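Local atomic coordinates of uroporphyrin-III C-methyltransferase (Thermus thermophilus, PDB entry 1VE2), a protein that probably transfers methyl groups from S-adenosyl-L-methionine to uroporphyrinogen III, an early step in the branch of porphyrin biosynthesis leading to sirohaem and corrinoids. Residues A66-A69 and R70-L74. Sequence-based numbering, arbitrary orientation.
Sequences AITA and RLIAL
Ala66, Ile67, Thr68 and Ala69 meet Arg70, Leu71, Ile72 and Ala73 as successive turns of one alpha-helix, 64-76, beside the parallel sheet of the tetrapyrrole methylase fold. Four consecutive i to i+4 backbone bonds establish the alpha form: Arg70 N to Ala66 O at 3.0 Å, Leu71 N to Ile67 O, Ile72 N to Thr68 O, and Ala73 N to Ala69 O at 2.8 Å. The N-H points most directly at its acceptor in the Ile72 to Thr68 bond, at 170°. On the same spacing, Thr68 and Ile72 run side by side: Thr68 CG2 lies 3.9 Å from Ile72 CD1, brought there because CG1 of Ile72 is turned beside its own backbone N (chi1 -67°), back toward the preceding turn. The same Thr68 rotamer that lays CG2 alongside Ile72 keeps OG1 beside the backbone N, and OG1 hydrogen-bonds Gln64 NE2 one turn earlier. Ile67 CG2 and Leu71 CD1 make a looser apolar pair at 4.2 Å. Within 70-74, Leu74 CD2 sits 3.6 Å above one face of the Arg70 guanidinium, over its centre; a bend at chi2 (48°) carries the arginine along the helix, where NH1 makes a weak, long ion pair with Glu77. Leu71 rests on Leu33 of strand 31-34 and Arg83 of strand 80-85, and Leu74 on Val31 and Val81 of the same strands, while Thr68 and Ile72 pack against helix 95-105 through Ala101 and Ala105.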
loop_
_atom_site.group_PDB
_atom_site.type_symbol
_atom_site.label_atom_id
_atom_site.label_comp_id
_atom_site.label_asym_id
_atom_site.label_seq_id
_atom_site.Cartn_x
_atom_site.Cartn_y
_atom_site.Cartn_z
ATOM N N ALA A 66 -9.704 -22.970 10.952
ATOM C CA ALA A 66 -10.161 -22.689 12.307
ATOM C C ALA A 66 -10.492 -21.209 12.484
ATOM O O ALA A 66 -11.507 -20.847 13.091
ATOM C CB ALA A 66 -9.092 -23.109 13.311
ATOM N N ILE A 67 -9.623 -20.357 11.957
ATOM C CA ILE A 67 -9.820 -18.920 12.055
ATOM C C ILE A 67 -11.119 -18.541 11.354
ATOM O O ILE A 67 -11.999 -17.920 11.941
ATOM C CB ILE A 67 -8.640 -18.160 11.411
ATOM C CG1 ILE A 67 -7.345 -18.466 12.176
ATOM C CG2 ILE A 67 -8.919 -16.653 11.412
ATOM C CD1 ILE A 67 -6.096 -17.888 11.526
ATOM N N THR A 68 -11.247 -18.935 10.094
ATOM C CA THR A 68 -12.452 -18.614 9.338
ATOM C C THR A 68 -13.736 -19.131 9.989
ATOM O O THR A 68 -14.719 -18.400 10.109
ATOM C CB THR A 68 -12.342 -19.156 7.903
ATOM O OG1 THR A 68 -11.279 -18.467 7.231
ATOM C CG2 THR A 68 -13.652 -18.954 7.141
ATOM N N ALA A 69 -13.734 -20.386 10.423
ATOM C CA ALA A 69 -14.926 -20.944 11.045
ATOM C C ALA A 69 -15.306 -20.159 12.296
ATOM O O ALA A 69 -16.483 -19.904 12.547
ATOM C CB ALA A 69 -14.700 -22.420 11.402
ATOM N N ARG A 70 -14.305 -19.764 13.076
ATOM C CA ARG A 70 -14.575 -19.027 14.303
ATOM C C ARG A 70 -15.181 -17.652 14.019
ATOM O O ARG A 70 -16.100 -17.225 14.716
ATOM C CB ARG A 70 -13.295 -18.895 15.133
ATOM C CG ARG A 70 -13.511 -18.273 16.510
ATOM C CD ARG A 70 -14.679 -18.916 17.251
ATOM N NE ARG A 70 -14.790 -18.431 18.629
ATOM C CZ ARG A 70 -15.865 -18.594 19.399
ATOM N NH1 ARG A 70 -16.933 -19.228 18.931
ATOM N NH2 ARG A 70 -15.868 -18.129 20.642
ATOM N N LEU A 71 -14.677 -16.967 12.995
ATOM C CA LEU A 71 -15.210 -15.649 12.635
ATOM C C LEU A 71 -16.695 -15.795 12.286
ATOM O O LEU A 71 -17.541 -15.024 12.748
ATOM C CB LEU A 71 -14.442 -15.074 11.431
ATOM C CG LEU A 71 -12.967 -14.710 11.667
ATOM C CD1 LEU A 71 -12.305 -14.323 10.346
ATOM C CD2 LEU A 71 -12.871 -13.573 12.670
ATOM N N ILE A 72 -17.001 -16.800 11.473
ATOM C CA ILE A 72 -18.368 -17.070 11.064
ATOM C C ILE A 72 -19.211 -17.450 12.279
ATOM O O ILE A 72 -20.302 -16.918 12.464
ATOM C CB ILE A 72 -18.417 -18.198 10.003
ATOM C CG1 ILE A 72 -17.764 -17.702 8.704
ATOM C CG2 ILE A 72 -19.865 -18.634 9.745
ATOM C CD1 ILE A 72 -17.548 -18.779 7.651
ATOM N N ALA A 73 -18.705 -18.353 13.115
ATOM C CA ALA A 73 -19.446 -18.772 14.303
ATOM C C ALA A 73 -19.795 -17.561 15.174
ATOM O O ALA A 73 -20.943 -17.388 15.579
ATOM C CB ALA A 73 -18.627 -19.782 15.111
ATOM N N LEU A 74 -18.801 -16.722 15.450
ATOM C CA LEU A 74 -19.005 -15.536 16.274
ATOM C C LEU A 74 -20.066 -14.590 15.729
ATOM O O LEU A 74 -20.893 -14.079 16.488
ATOM C CB LEU A 74 -17.685 -14.784 16.447
ATOM C CG LEU A 74 -16.708 -15.456 17.413
ATOM C CD1 LEU A 74 -15.319 -14.856 17.268
ATOM C CD2 LEU A 74 -17.231 -15.302 18.834
#